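Local atomic coordinates of agmatine ureohydrolase (PDB entry 3PZL), a protein that probably hydrolyses agmatine to putrescine and urea, as a member of the arginase family that binds two manganese ions per subunit. Residues S227-G232 with I270-P275; I116-G121 with V266-V271. All blocks are in the same frame, centred on the assembly; numbering follows the deposited sequence.

Along the chain the strand 116-121 comes first, then S227-G232; both contacts close on strand 265-271, interaction 1 running on into 272-275. Interaction 2 pairs I116-G121 with V266-V271 and so closes the longer loop, with 144 residues between its segments. Interaction 1 starts inside that loop, spans 37 residues and ends four residues beyond it, so the two overlap rather than nest cleanly; they share I270 and V271. Strand 265-271 therefore lies between 116-121 and 223-229 in the parallel sheet, bonded to one along each edge. The contacts also touch directly, through S227 with D269 and V228 with F268. Together they tie the middle of the sheet to the manganese-binding loops at the C-terminal ends of its strands.

Interaction 1: residues S227-G232 with I270-P275; sequences SVDMDG and IVEFSP. With MN (manganese (II) ion), chain G; MN (manganese (II) ion), chain F.
OD2 of D229, the aspartate that rests against E272, bridges two manganese ions, lying 2.1 Å from the chain F ion and 2.5 Å from the chain G ion. Its other oxygen is turned to 270-275: D229 OD1 lies 3.2 Å from E272 CB. The aspartate reaches the metals because CG is anti to the backbone N (chi1 -171°). D231, two residues on, offers its carboxylate to the chain G ion; its backbone N also makes a weak hydrogen bond to D229 OD1. H124, D144 and D148 complete the chain F site; D144 also bonds the chain G ion, to whose site H146 belongs. Short, acidic aspartates suit a rim where carboxylates must meet hard divalent ions directly. This is the arginase-family pattern of metal ligands gathered at and just beyond the C-terminal ends of parallel strands, here of the first strand in the beta-alpha-beta unit of strand 223-229, helix 251-261 and strand 265-271. Two backbone bonds hold the pair together: V271 N to V228 O at 3.0 Å, then M230 N to V271 O at 2.8 Å. After them the chains part. Residues 230-232 curl into a 3-10 turn, with G232 N bonded to D229 O; E272, just past the strand, has a positive phi (72°), and its side chain, bent at chi2, sends OE2 to a hydrogen bond with H124 N. On the side away from the metals the contact is apolar. The selenomethionine M230, bent at chi2 (69°), lies alongside I270 with SE 3.6 Å from CG2 of that residue, and its CG is 3.9 Å from F273 CB. A flexible, unbranched chain can follow both neighbours at once. The bulky F273 ring packs against helices 57-65 and 281-303.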
# COMPACT_ATOMS: atom_id res chain seq x y z
N SER B 227 -18.32 -24.86 7.47
CA SER B 227 -17.51 -23.77 8.00
C SER B 227 -16.22 -23.58 7.17
O SER B 227 -15.37 -24.50 7.09
CB SER B 227 -17.15 -24.05 9.44
OG SER B 227 -16.62 -22.87 9.98
N VAL B 228 -16.10 -22.41 6.53
CA VAL B 228 -14.97 -22.15 5.66
C VAL B 228 -13.94 -21.18 6.28
O VAL B 228 -14.18 -19.96 6.40
CB VAL B 228 -15.42 -21.61 4.33
CG1 VAL B 228 -14.28 -21.56 3.41
CG2 VAL B 228 -16.45 -22.48 3.75
N ASP B 229 -12.81 -21.75 6.72
CA ASP B 229 -11.69 -20.98 7.24
C ASP B 229 -10.92 -20.57 6.00
O ASP B 229 -10.35 -21.40 5.28
CB ASP B 229 -10.83 -21.86 8.13
CG ASP B 229 -9.76 -21.08 8.89
OD1 ASP B 229 -9.20 -20.12 8.32
OD2 ASP B 229 -9.46 -21.47 10.06
N MSE B 230 -10.92 -19.29 5.74
CA MSE B 230 -10.57 -18.79 4.43
C MSE B 230 -9.14 -19.14 4.04
O MSE B 230 -8.80 -19.16 2.85
CB MSE B 230 -10.78 -17.30 4.43
CG MSE B 230 -11.01 -16.73 3.11
SE MSE B 230 -12.72 -17.17 2.23
CE MSE B 230 -12.29 -16.12 0.60
N ASP B 231 -8.29 -19.42 5.04
CA ASP B 231 -6.88 -19.77 4.80
C ASP B 231 -6.65 -21.23 4.30
O ASP B 231 -5.54 -21.60 3.92
CB ASP B 231 -6.05 -19.49 6.05
CG ASP B 231 -6.39 -20.42 7.17
OD1 ASP B 231 -7.39 -21.17 7.09
OD2 ASP B 231 -5.64 -20.43 8.16
N GLY B 232 -7.70 -22.05 4.31
CA GLY B 232 -7.66 -23.34 3.63
C GLY B 232 -7.39 -23.24 2.13
O GLY B 232 -6.94 -24.18 1.50
N ILE B 270 -18.10 -18.00 6.90
CA ILE B 270 -16.84 -17.63 6.22
C ILE B 270 -16.02 -16.81 7.19
O ILE B 270 -16.53 -15.86 7.76
CB ILE B 270 -17.09 -16.83 4.90
CG1 ILE B 270 -18.11 -17.56 4.01
CG2 ILE B 270 -15.78 -16.58 4.13
CD1 ILE B 270 -18.71 -16.73 2.89
N VAL B 271 -14.76 -17.18 7.40
CA VAL B 271 -13.98 -16.61 8.48
C VAL B 271 -12.48 -16.54 8.21
O VAL B 271 -11.95 -17.21 7.35
CB VAL B 271 -14.18 -17.39 9.81
CG1 VAL B 271 -15.64 -17.41 10.21
CG2 VAL B 271 -13.61 -18.83 9.70
N GLU B 272 -11.79 -15.74 9.01
CA GLU B 272 -10.32 -15.73 9.07
C GLU B 272 -9.63 -15.12 7.86
O GLU B 272 -8.52 -15.55 7.52
CB GLU B 272 -9.72 -17.11 9.35
CG GLU B 272 -10.06 -17.70 10.70
CD GLU B 272 -9.29 -17.04 11.83
OE1 GLU B 272 -8.23 -16.45 11.52
OE2 GLU B 272 -9.72 -17.10 13.01
N PHE B 273 -10.27 -14.13 7.23
CA PHE B 273 -9.50 -13.26 6.32
C PHE B 273 -9.56 -11.80 6.77
O PHE B 273 -10.45 -11.43 7.52
CB PHE B 273 -9.88 -13.44 4.84
CG PHE B 273 -11.00 -12.58 4.38
CD1 PHE B 273 -12.32 -12.97 4.56
CD2 PHE B 273 -10.72 -11.37 3.72
CE1 PHE B 273 -13.36 -12.16 4.12
CE2 PHE B 273 -11.73 -10.56 3.27
CZ PHE B 273 -13.06 -10.95 3.48
N SER B 274 -8.60 -10.99 6.32
CA SER B 274 -8.46 -9.64 6.78
C SER B 274 -8.28 -8.66 5.64
O SER B 274 -7.19 -8.60 5.06
CB SER B 274 -7.27 -9.52 7.69
OG SER B 274 -7.18 -8.16 8.16
N PRO B 275 -9.32 -7.83 5.37
CA PRO B 275 -9.40 -6.88 4.22
C PRO B 275 -8.26 -5.86 4.18
O PRO B 275 -8.01 -5.30 3.12
CB PRO B 275 -10.71 -6.15 4.42
CG PRO B 275 -11.38 -6.80 5.62
CD PRO B 275 -10.40 -7.63 6.36
MN MN G . -7.07 -21.89 9.69
MN MN F . -9.33 -22.06 12.05

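Interaction 2: residues I116-G121 with V266-V271; sequences IPIMLG and VGFDIV
M119 and D269 run alongside each other off one face of the sheet, with M119 CE 3.3 Å from D269 OD2. The selenomethionine runs out extended, CG anti to the backbone N (chi1 177°), and only its last bond turns (chi3 59°), which brings the methyl to the aspartate. On the other face I118 CG2 meets F268 CD2 at 4.3 Å, and L120 CD2 meets I270 CD1 at 4.2 Å. Branched and aromatic chains suit this side, where they fill the layer between sheet and helix. Beneath these side chains lies regular parallel pairing, the two strand axes only 8° apart. F268 N bonds to P117 O at 3.0 Å and M119 N to F268 O at 2.8 Å; I270 N to M119 O and G121 N to I270 O continue the pattern. P117 has no N-H to give V266 O, so its ring carbon CD faces that oxygen instead, at 3.3 Å. Opposite the proline ring stands G267, whose lack of a side chain lets the ring sit close to the backbone, P117 CG to G267 CA being 4.1 Å. The carboxylate of D269 is buried, yet several hydroxyls satisfy it: OD1 is hydrogen-bonded to S227 OG, and OD2 to the hydroxyls of Y225 and T127. These bonds fix the aspartate beside M119 and, through S227, connect it to H124 of the manganese site. Further out, strand 37-42 pairs with the other edge of 116-121. Helix 281-303 packs over I116, I118 and F268, whose ring stacks with F293, while helix 96-112 lies against P117 and M119, so that this central strand pair is sandwiched between helices as in other alpha/beta/alpha folds.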
# COMPACT_ATOMS: atom_id res chain seq x y z
N ILE B 116 -31.95 -20.24 7.35
CA ILE B 116 -30.55 -20.66 7.18
C ILE B 116 -29.54 -19.56 7.50
O ILE B 116 -29.41 -18.58 6.74
CB ILE B 116 -30.31 -21.25 5.81
CG1 ILE B 116 -31.00 -22.60 5.75
CG2 ILE B 116 -28.86 -21.51 5.58
CD1 ILE B 116 -31.15 -23.11 4.40
N PRO B 117 -28.83 -19.70 8.63
CA PRO B 117 -27.87 -18.69 9.08
C PRO B 117 -26.60 -18.67 8.23
O PRO B 117 -25.99 -19.71 8.03
CB PRO B 117 -27.57 -19.13 10.53
CG PRO B 117 -27.87 -20.57 10.56
CD PRO B 117 -29.04 -20.75 9.64
N ILE B 118 -26.22 -17.49 7.74
CA ILE B 118 -24.94 -17.32 7.06
C ILE B 118 -24.10 -16.36 7.88
O ILE B 118 -24.32 -15.14 7.85
CB ILE B 118 -25.11 -16.78 5.64
CG1 ILE B 118 -26.01 -17.72 4.83
CG2 ILE B 118 -23.74 -16.59 4.98
CD1 ILE B 118 -26.30 -17.20 3.48
N MSE B 119 -23.13 -16.90 8.61
CA MSE B 119 -22.39 -16.08 9.51
C MSE B 119 -21.07 -15.59 8.92
O MSE B 119 -20.17 -16.35 8.65
CB MSE B 119 -22.17 -16.80 10.80
CG MSE B 119 -21.34 -16.06 11.76
SE MSE B 119 -21.22 -17.07 13.41
CE MSE B 119 -20.42 -18.74 12.75
N LEU B 120 -21.00 -14.29 8.69
CA LEU B 120 -19.77 -13.65 8.29
C LEU B 120 -19.04 -13.26 9.56
O LEU B 120 -19.58 -12.54 10.42
CB LEU B 120 -20.05 -12.39 7.47
CG LEU B 120 -20.88 -12.58 6.22
CD1 LEU B 120 -20.85 -11.30 5.39
CD2 LEU B 120 -20.32 -13.79 5.46
N GLY B 121 -17.79 -13.70 9.66
CA GLY B 121 -17.07 -13.42 10.84
C GLY B 121 -15.76 -12.73 10.63
O GLY B 121 -15.45 -12.26 9.54
N VAL B 266 -27.48 -26.83 6.84
CA VAL B 266 -28.38 -26.13 7.77
C VAL B 266 -27.85 -24.76 8.13
O VAL B 266 -28.60 -23.90 8.59
CB VAL B 266 -28.65 -26.92 9.06
CG1 VAL B 266 -29.39 -28.25 8.73
CG2 VAL B 266 -27.36 -27.14 9.86
N GLY B 267 -26.56 -24.56 7.90
CA GLY B 267 -25.90 -23.30 8.21
C GLY B 267 -24.56 -23.17 7.51
O GLY B 267 -23.98 -24.17 7.11
N PHE B 268 -24.08 -21.95 7.39
CA PHE B 268 -22.86 -21.67 6.67
C PHE B 268 -22.08 -20.50 7.30
O PHE B 268 -22.67 -19.58 7.85
CB PHE B 268 -23.24 -21.34 5.23
CG PHE B 268 -22.07 -21.17 4.30
CD1 PHE B 268 -20.97 -21.97 4.40
CD2 PHE B 268 -22.11 -20.21 3.28
CE1 PHE B 268 -19.88 -21.83 3.53
CE2 PHE B 268 -21.03 -20.05 2.39
CZ PHE B 268 -19.91 -20.86 2.52
N ASP B 269 -20.75 -20.54 7.19
CA ASP B 269 -19.95 -19.39 7.60
C ASP B 269 -18.63 -19.22 6.85
O ASP B 269 -18.15 -20.17 6.21
CB ASP B 269 -19.73 -19.35 9.10
CG ASP B 269 -18.76 -20.40 9.60
OD1 ASP B 269 -17.80 -20.77 8.92
OD2 ASP B 269 -18.97 -20.85 10.74
N ILE B 270 -18.10 -18.00 6.90
CA ILE B 270 -16.84 -17.63 6.22
C ILE B 270 -16.02 -16.81 7.19
O ILE B 270 -16.53 -15.86 7.76
CB ILE B 270 -17.09 -16.83 4.90
CG1 ILE B 270 -18.11 -17.56 4.01
CG2 ILE B 270 -15.78 -16.58 4.13
CD1 ILE B 270 -18.71 -16.73 2.89
N VAL B 271 -14.76 -17.18 7.40
CA VAL B 271 -13.98 -16.61 8.48
C VAL B 271 -12.48 -16.54 8.21
O VAL B 271 -11.95 -17.21 7.35
CB VAL B 271 -14.18 -17.39 9.81
CG1 VAL B 271 -15.64 -17.41 10.21
CG2 VAL B 271 -13.61 -18.83 9.70